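Local atomic coordinates of transcriptional regulator, SorC family (Enterococcus faecalis, PDB entry 2O0M), a protein that probably regulates transcription as a SorC-family DNA-binding protein whose activity is likely to respond to a bound carbohydrate. Residues R109-A114 and G128-N133; V123-G128 and A158-S163; N171-A176 and V194-T199. All coordinates share one frame; numbering follows the deposited sequence.

Contact 1: residues R109-A114 and G128-N133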
loop_
_atom_site.group_PDB
_atom_site.type_symbol
_atom_site.label_atom_id
_atom_site.label_comp_id
_atom_site.label_asym_id
_atom_site.label_seq_id
_atom_site.Cartn_x
_atom_site.Cartn_y
_atom_site.Cartn_z
ATOM N N ARG A 109 8.114 -10.696 9.281
ATOM C CA ARG A 109 9.306 -9.908 9.349
ATOM C C ARG A 109 8.937 -8.462 9.529
ATOM O O ARG A 109 7.994 -7.978 8.935
ATOM C CB ARG A 109 10.094 -10.096 8.054
ATOM C CG ARG A 109 11.462 -9.481 8.031
ATOM C CD ARG A 109 12.401 -10.165 8.993
ATOM N NE ARG A 109 13.184 -9.151 9.687
ATOM C CZ ARG A 109 14.235 -8.526 9.164
ATOM N NH1 ARG A 109 14.663 -8.813 7.937
ATOM N NH2 ARG A 109 14.868 -7.610 9.880
ATOM N N CYS A 110 9.696 -7.780 10.367
ATOM C CA CYS A 110 9.582 -6.344 10.494
ATOM C C CYS A 110 10.988 -5.784 10.336
ATOM O O CYS A 110 11.931 -6.287 10.951
ATOM C CB CYS A 110 8.974 -5.943 11.837
ATOM S SG CYS A 110 8.849 -4.154 12.039
ATOM N N ILE A 111 11.126 -4.784 9.471
ATOM C CA ILE A 111 12.374 -4.044 9.312
ATOM C C ILE A 111 12.157 -2.667 9.919
ATOM O O ILE A 111 11.251 -1.952 9.517
ATOM C CB ILE A 111 12.783 -3.913 7.836
ATOM C CG1 ILE A 111 13.025 -5.304 7.251
ATOM C CG2 ILE A 111 14.053 -3.063 7.707
ATOM C CD1 ILE A 111 13.020 -5.366 5.742
ATOM N N VAL A 112 12.987 -2.311 10.897
ATOM C CA VAL A 112 12.878 -1.027 11.581
ATOM C C VAL A 112 14.059 -0.143 11.170
ATOM O O VAL A 112 15.216 -0.417 11.515
ATOM C CB VAL A 112 12.864 -1.187 13.120
ATOM C CG1 VAL A 112 12.828 0.172 13.794
ATOM C CG2 VAL A 112 11.679 -2.029 13.573
ATOM N N VAL A 113 13.759 0.905 10.411
ATOM C CA VAL A 113 14.766 1.836 9.922
ATOM C C VAL A 113 15.066 2.882 10.992
ATOM O O VAL A 113 14.163 3.340 11.698
ATOM C CB VAL A 113 14.279 2.517 8.619
ATOM C CG1 VAL A 113 15.243 3.610 8.158
ATOM C CG2 VAL A 113 14.089 1.463 7.528
ATOM N N ALA A 114 16.340 3.265 11.090
ATOM C CA ALA A 114 16.756 4.242 12.075
ATOM C C ALA A 114 16.031 5.550 11.826
ATOM O O ALA A 114 15.929 5.999 10.688
ATOM C CB ALA A 114 18.273 4.461 12.025
ATOM N N GLY A 128 12.810 3.295 0.501
ATOM C CA GLY A 128 13.048 2.896 -0.891
ATOM C C GLY A 128 14.156 1.871 -1.014
ATOM O O GLY A 128 14.016 0.862 -1.687
ATOM N N ASP A 129 15.280 2.139 -0.366
ATOM C CA ASP A 129 16.398 1.192 -0.330
ATOM C C ASP A 129 15.960 -0.150 0.244
ATOM O O ASP A 129 16.269 -1.212 -0.309
ATOM C CB ASP A 129 17.551 1.744 0.527
ATOM C CG ASP A 129 18.412 2.754 -0.208
ATOM O OD1 ASP A 129 18.230 2.960 -1.424
ATOM O OD2 ASP A 129 19.300 3.337 0.449
ATOM N N VAL A 130 15.229 -0.098 1.352
ATOM C CA VAL A 130 14.819 -1.307 2.058
ATOM C C VAL A 130 13.830 -2.084 1.199
ATOM O O VAL A 130 13.927 -3.314 1.081
ATOM C CB VAL A 130 14.205 -0.981 3.450
ATOM C CG1 VAL A 130 13.658 -2.236 4.117
ATOM C CG2 VAL A 130 15.261 -0.328 4.362
ATOM N N LEU A 131 12.880 -1.388 0.578
ATOM C CA LEU A 131 11.948 -2.102 -0.294
ATOM C C LEU A 131 12.688 -2.749 -1.460
ATOM O O LEU A 131 12.395 -3.885 -1.842
ATOM C CB LEU A 131 10.820 -1.207 -0.817
ATOM C CG LEU A 131 9.782 -1.934 -1.685
ATOM C CD1 LEU A 131 9.111 -3.029 -0.883
ATOM C CD2 LEU A 131 8.755 -0.958 -2.246
ATOM N N THR A 132 13.647 -2.026 -2.037
ATOM C CA THR A 132 14.426 -2.583 -3.142
ATOM C C THR A 132 15.113 -3.889 -2.707
ATOM O O THR A 132 15.005 -4.917 -3.373
ATOM C CB THR A 132 15.431 -1.559 -3.670
ATOM O OG1 THR A 132 14.712 -0.416 -4.134
ATOM C CG2 THR A 132 16.236 -2.125 -4.832
ATOM N N ASN A 133 15.799 -3.854 -1.576
ATOM C CA ASN A 133 16.504 -5.037 -1.085
ATOM C C ASN A 133 15.544 -6.178 -0.771
ATOM O O ASN A 133 15.825 -7.345 -1.071
ATOM C CB ASN A 133 17.349 -4.661 0.131
ATOM C CG ASN A 133 18.481 -3.718 -0.232
ATOM O OD1 ASN A 133 18.967 -3.713 -1.375
ATOM N ND2 ASN A 133 18.913 -2.915 0.730
#

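Contact 2: residues V123-G128 and A158-S163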
loop_
_atom_site.group_PDB
_atom_site.type_symbol
_atom_site.label_atom_id
_atom_site.label_comp_id
_atom_site.label_asym_id
_atom_site.label_seq_id
_atom_site.Cartn_x
_atom_site.Cartn_y
_atom_site.Cartn_z
ATOM N N VAL A 123 14.460 9.163 5.917
ATOM C CA VAL A 123 13.873 7.871 6.302
ATOM C C VAL A 123 13.004 7.300 5.174
ATOM O O VAL A 123 13.027 6.106 4.935
ATOM C CB VAL A 123 13.071 7.958 7.622
ATOM C CG1 VAL A 123 12.353 6.632 7.934
ATOM C CG2 VAL A 123 13.999 8.331 8.783
ATOM N N LEU A 124 12.265 8.157 4.475
ATOM C CA LEU A 124 11.431 7.697 3.349
ATOM C C LEU A 124 12.285 7.214 2.179
ATOM O O LEU A 124 11.956 6.228 1.522
ATOM C CB LEU A 124 10.483 8.801 2.894
ATOM C CG LEU A 124 9.380 9.194 3.884
ATOM C CD1 LEU A 124 8.399 10.159 3.225
ATOM C CD2 LEU A 124 8.621 7.991 4.416
ATOM N N SER A 125 13.388 7.911 1.931
ATOM C CA SER A 125 14.375 7.468 0.943
ATOM C C SER A 125 14.948 6.112 1.349
ATOM O O SER A 125 15.080 5.204 0.522
ATOM C CB SER A 125 15.499 8.517 0.786
ATOM O OG SER A 125 16.630 7.975 0.120
ATOM N N ASP A 126 15.283 5.979 2.627
ATOM C CA ASP A 126 15.721 4.706 3.192
ATOM C C ASP A 126 14.676 3.608 3.021
ATOM O O ASP A 126 15.031 2.459 2.765
ATOM C CB ASP A 126 16.072 4.850 4.674
ATOM C CG ASP A 126 17.311 5.701 4.908
ATOM O OD1 ASP A 126 18.144 5.844 3.991
ATOM O OD2 ASP A 126 17.440 6.225 6.024
ATOM N N PHE A 127 13.397 3.951 3.150
ATOM C CA PHE A 127 12.335 2.951 2.876
ATOM C C PHE A 127 12.441 2.424 1.440
ATOM O O PHE A 127 12.166 1.250 1.188
ATOM C CB PHE A 127 10.920 3.507 3.088
ATOM C CG PHE A 127 10.506 3.722 4.531
ATOM C CD1 PHE A 127 11.193 3.171 5.611
ATOM C CD2 PHE A 127 9.371 4.475 4.796
ATOM C CE1 PHE A 127 10.763 3.390 6.912
ATOM C CE2 PHE A 127 8.942 4.695 6.087
ATOM C CZ PHE A 127 9.637 4.142 7.151
ATOM N N GLY A 128 12.810 3.295 0.501
ATOM C CA GLY A 128 13.048 2.896 -0.891
ATOM C C GLY A 128 14.156 1.871 -1.014
ATOM O O GLY A 128 14.016 0.862 -1.687
ATOM N N ALA A 158 8.746 5.035 -4.035
ATOM C CA ALA A 158 8.908 4.750 -5.456
ATOM C C ALA A 158 10.069 5.552 -6.059
ATOM O O ALA A 158 10.880 5.011 -6.810
ATOM C CB ALA A 158 7.617 5.022 -6.209
ATOM N N GLU A 159 10.159 6.828 -5.707
ATOM C CA GLU A 159 11.210 7.711 -6.250
ATOM C C GLU A 159 12.609 7.236 -5.865
ATOM O O GLU A 159 13.596 7.577 -6.530
ATOM C CB GLU A 159 11.005 9.142 -5.751
ATOM C CG GLU A 159 9.758 9.819 -6.283
ATOM C CD GLU A 159 9.839 10.176 -7.765
ATOM O OE1 GLU A 159 10.960 10.133 -8.345
ATOM O OE2 GLU A 159 8.775 10.521 -8.338
ATOM N N ASN A 160 12.695 6.446 -4.797
ATOM C CA ASN A 160 13.977 6.039 -4.219
ATOM C C ASN A 160 14.288 4.547 -4.362
ATOM O O ASN A 160 15.085 3.987 -3.598
ATOM C CB ASN A 160 14.011 6.477 -2.755
ATOM C CG ASN A 160 14.197 7.977 -2.606
ATOM O OD1 ASN A 160 15.302 8.484 -2.777
ATOM N ND2 ASN A 160 13.126 8.690 -2.268
HETATM N N MSE A 161 13.703 3.913 -5.372
HETATM C CA MSE A 161 13.952 2.496 -5.635
HETATM C C MSE A 161 15.187 2.296 -6.505
HETATM O O MSE A 161 15.566 3.189 -7.268
HETATM C CB MSE A 161 12.766 1.879 -6.349
HETATM C CG MSE A 161 11.510 2.032 -5.601
HETATM SE SE MSE A 161 11.504 0.781 -4.184
HETATM C CE MSE A 161 11.228 -0.950 -5.171
ATOM N N GLY A 162 15.772 1.108 -6.404
ATOM C CA GLY A 162 16.898 0.689 -7.238
ATOM C C GLY A 162 16.472 -0.424 -8.175
ATOM O O GLY A 162 15.310 -0.824 -8.207
ATOM N N SER A 163 17.439 -0.939 -8.923
ATOM C CA SER A 163 17.184 -1.890 -9.979
ATOM C C SER A 163 16.682 -3.241 -9.457
ATOM O O SER A 163 17.223 -3.780 -8.495
ATOM C CB SER A 163 18.472 -2.105 -10.783
ATOM O OG SER A 163 18.236 -3.019 -11.835
#

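Contact 3: residues N171-A176 and V194-T199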
loop_
_atom_site.group_PDB
_atom_site.type_symbol
_atom_site.label_atom_id
_atom_site.label_comp_id
_atom_site.label_asym_id
_atom_site.label_seq_id
_atom_site.Cartn_x
_atom_site.Cartn_y
_atom_site.Cartn_z
ATOM N N ASN A 171 9.582 -7.644 -13.932
ATOM C CA ASN A 171 8.560 -7.130 -13.018
ATOM C C ASN A 171 7.625 -6.133 -13.680
ATOM O O ASN A 171 8.077 -5.193 -14.337
ATOM C CB ASN A 171 9.233 -6.463 -11.821
ATOM C CG ASN A 171 10.213 -7.376 -11.114
ATOM O OD1 ASN A 171 11.356 -6.982 -10.830
ATOM N ND2 ASN A 171 9.781 -8.596 -10.820
ATOM N N LEU A 172 6.323 -6.345 -13.487
ATOM C CA LEU A 172 5.278 -5.447 -13.956
ATOM C C LEU A 172 4.569 -4.820 -12.745
ATOM O O LEU A 172 4.115 -5.539 -11.846
ATOM C CB LEU A 172 4.263 -6.218 -14.790
ATOM C CG LEU A 172 3.086 -5.441 -15.357
ATOM C CD1 LEU A 172 3.551 -4.499 -16.443
ATOM C CD2 LEU A 172 2.020 -6.383 -15.863
ATOM N N PHE A 173 4.456 -3.496 -12.745
ATOM C CA PHE A 173 3.786 -2.767 -11.672
ATOM C C PHE A 173 2.422 -2.275 -12.140
ATOM O O PHE A 173 2.289 -1.707 -13.231
ATOM C CB PHE A 173 4.639 -1.593 -11.162
ATOM C CG PHE A 173 5.962 -2.011 -10.593
ATOM C CD1 PHE A 173 6.126 -2.203 -9.227
ATOM C CD2 PHE A 173 7.038 -2.277 -11.441
ATOM C CE1 PHE A 173 7.365 -2.593 -8.704
ATOM C CE2 PHE A 173 8.283 -2.682 -10.926
ATOM C CZ PHE A 173 8.430 -2.853 -9.552
ATOM N N VAL A 174 1.413 -2.516 -11.311
ATOM C CA VAL A 174 0.067 -2.087 -11.582
ATOM C C VAL A 174 -0.530 -1.515 -10.302
ATOM O O VAL A 174 -0.122 -1.888 -9.196
ATOM C CB VAL A 174 -0.805 -3.270 -12.056
ATOM C CG1 VAL A 174 -0.303 -3.790 -13.387
ATOM C CG2 VAL A 174 -0.833 -4.402 -11.020
ATOM N N PRO A 175 -1.497 -0.610 -10.438
ATOM C CA PRO A 175 -2.202 -0.153 -9.233
ATOM C C PRO A 175 -3.048 -1.273 -8.629
ATOM O O PRO A 175 -3.618 -2.059 -9.377
ATOM C CB PRO A 175 -3.115 0.938 -9.773
ATOM C CG PRO A 175 -3.356 0.529 -11.197
ATOM C CD PRO A 175 -2.035 0.018 -11.658
ATOM N N ALA A 176 -3.154 -1.328 -7.297
ATOM C CA ALA A 176 -3.957 -2.362 -6.634
ATOM C C ALA A 176 -5.445 -2.024 -6.687
ATOM O O ALA A 176 -6.312 -2.916 -6.624
ATOM C CB ALA A 176 -3.538 -2.524 -5.197
ATOM N N VAL A 194 6.497 5.240 -11.706
ATOM C CA VAL A 194 7.784 5.598 -11.111
ATOM C C VAL A 194 8.550 4.347 -10.690
ATOM O O VAL A 194 9.750 4.207 -10.977
ATOM C CB VAL A 194 7.617 6.583 -9.931
ATOM C CG1 VAL A 194 8.953 6.806 -9.210
ATOM C CG2 VAL A 194 7.065 7.909 -10.451
HETATM N N MSE A 195 7.867 3.432 -10.013
HETATM C CA MSE A 195 8.521 2.190 -9.596
HETATM C C MSE A 195 9.070 1.449 -10.801
HETATM O O MSE A 195 10.190 0.950 -10.767
HETATM C CB MSE A 195 7.546 1.283 -8.854
HETATM C CG MSE A 195 7.212 1.746 -7.479
HETATM SE SE MSE A 195 6.761 0.221 -6.307
HETATM C CE MSE A 195 6.790 1.210 -4.651
ATOM N N ALA A 196 8.285 1.386 -11.869
ATOM C CA ALA A 196 8.727 0.689 -13.073
ATOM C C ALA A 196 10.005 1.324 -13.602
ATOM O O ALA A 196 10.987 0.630 -13.894
ATOM C CB ALA A 196 7.648 0.705 -14.128
ATOM N N ASN A 197 9.999 2.653 -13.695
ATOM C CA ASN A 197 11.160 3.388 -14.178
ATOM C C ASN A 197 12.388 3.140 -13.330
ATOM O O ASN A 197 13.435 2.780 -13.846
ATOM C CB ASN A 197 10.888 4.889 -14.223
ATOM C CG ASN A 197 12.094 5.682 -14.715
ATOM O OD1 ASN A 197 12.570 5.481 -15.839
ATOM N ND2 ASN A 197 12.600 6.571 -13.879
ATOM N N LYS A 198 12.247 3.307 -12.023
ATOM C CA LYS A 198 13.400 3.239 -11.130
ATOM C C LYS A 198 13.986 1.825 -11.002
ATOM O O LYS A 198 15.192 1.667 -10.755
ATOM C CB LYS A 198 13.045 3.792 -9.756
ATOM C CG LYS A 198 12.655 5.250 -9.756
ATOM C CD LYS A 198 13.813 6.173 -10.075
ATOM C CE LYS A 198 13.482 7.603 -9.661
ATOM N NZ LYS A 198 13.956 8.596 -10.637
ATOM N N THR A 199 13.140 0.806 -11.161
ATOM C CA THR A 199 13.559 -0.590 -11.013
ATOM C C THR A 199 13.966 -1.274 -12.318
ATOM O O THR A 199 14.464 -2.399 -12.290
ATOM C CB THR A 199 12.469 -1.456 -10.355
ATOM O OG1 THR A 199 11.327 -1.559 -11.220
ATOM C CG2 THR A 199 12.073 -0.889 -8.985
HETATM O O HOH W 1 11.822 -4.477 -12.142
#

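Contact 1: residues R109-A114 and G128-N133
Gly128 O is gripped twice, by Thr132 N at 2.9 Å and by Thr132 OG1 at 2.8 Å, in the helix turn whose Val130 packs on Ile111 and Val113. The two donors come to the carbonyl from opposite faces of its plane. The hydroxyl is tilted 34° from that plane. This second bond ties the threonine back onto its own helix, and Thr132 OG1 also accepts a bond from Gly162 N of a following loop.

The contact itself is apolar. Val130 puts one methyl on each of two strand residues. CG1, anti to the backbone N with chi1 at 174°, faces two branches of Ile111, 3.6 Å from Ile111 CD1 and 3.7 Å from Ile111 CG2. Val130 CG2, the branch beside the backbone N, meets Val113 CG2 at 3.8 Å. Each pair meets flank to flank, the side chains running in opposite senses. Ile111 also lies against the guanidinium of Arg109, with Ile111 CG1 over one face and offset toward its rim.

Such strand-on-helix packing is characteristic of a Rossmann-like alpha/beta layer. Strand 109-113 runs parallel to strand 328-332 and bonds to it through Leu329 and Thr331. Val130 also touches Ile330 of that strand. Helix 122-138 therefore lies on one side of strand 109-113, while Cys110 and Val112 pack on helix 96-105.

Contact 2: residues V123-G128 and A158-S163
Ser125 CB carries its OG anti to the backbone N (chi1 165°), and Asn160 turns its CG anti to the carbonyl carbon (chi1 -73°), which brings the hydroxyl and the amide together. The setting is helix-to-loop packing in the Rossmann-like alpha/beta fold. Helix 122-138 meets the chain just as it leaves helix 152-159.

Ser125 OG and Asn160 OD1 are 3.2 Å apart. The bond is weak, and the hydroxyl proton has another acceptor within reach. The stronger polar partner is at the amide's nitrogen, where Asn160 ND2 donates to Met156 O. The amide lies alongside the helix backbone, with Asn160 CG 3.6 Å from Ser125 CA.

One turn on, Gly128 has no side chain, and the loop backbone comes close. The CA atoms of Gly128 and Asn160 are 4.7 Å apart. Gly128 CA makes a CA-H...O contact with Asn160 O at 3.6 Å. Met161, a selenomethionine, packs on Leu131 and Leu135. Its CB points away from segment 123-128, but the bend at chi2 (-77°) sets Met161 SE 3.5 Å from Gly128 O.

Contact 3: residues N171-A176 and V194-T199
This contact packs the helix of a beta-alpha-beta unit of the Rossmann-like fold on its first strand, helix 188-199 on strand 169-175, through the ring of Phe173. The unit goes on to strand 202-203, which pairs parallel with the first strand. The axes of strand 171-175 and helix 194-199 run nearly antiparallel, at 162°, and approach to 8.2 Å.

Phe173 is buried and meets three helix residues. Met195, a selenomethionine, crosses it at about a right angle. Its CB sits over one face as a CH-pi contact, 3.9 Å from the centroid of the Phe173 ring and 17° off the normal. Its selenium then passes obliquely by the same ring, 3.7 Å from Phe173 CE1, as a Met-aromatic contact. Ala196 comes in obliquely beside the ring, with its CA 3.8 Å from Phe173 CD2. The chain of Met195 beyond CG is extended, and its end leads away from strand 169-175, toward Met154 and Val148.

The Thr199 and Phe173 side chains extend toward each other from their own backbones. Thr199 OG1 lies between the backbone N and the carbonyl carbon (chi1 66°), which turns the hydroxyl back to Met195 O at 2.8 Å. Thr199 N reaches the same oxygen from the other face of its plane, so this buried carbonyl has two donors. Thr199 OG1 is also 3.3 Å from Phe173 CE2, and it takes a weak bond from Gly201 N. A water with more acceptors near it than protons may link strand and helix; it lies 2.9 Å from Asn171 OD1 and 3.1 Å from Thr199 OG1.

How the contacts relate
The three contacts lie within one alpha/beta domain, the putative sugar-binding domain. Contacts 1 and 2 share helix 122-138 and residue Gly128. Their centres are about 9 Å apart, and their segments alternate along the chain. Contact 3 comes later in sequence, about 13 Å from contact 2 and about 18 Å from contact 1 between centres. Contacts 1 and 3 both reach the same mixed sheet through different strands. Contact 2 lies between helix 122-138 and the chain that leads on to strand 169-175. Leu131 of contact 1 and Ala158 of contact 2 both touch Met195 of contact 3, which ties the three together by packing. Helices and loop pack beside one sheet of a domain that probably binds sugar.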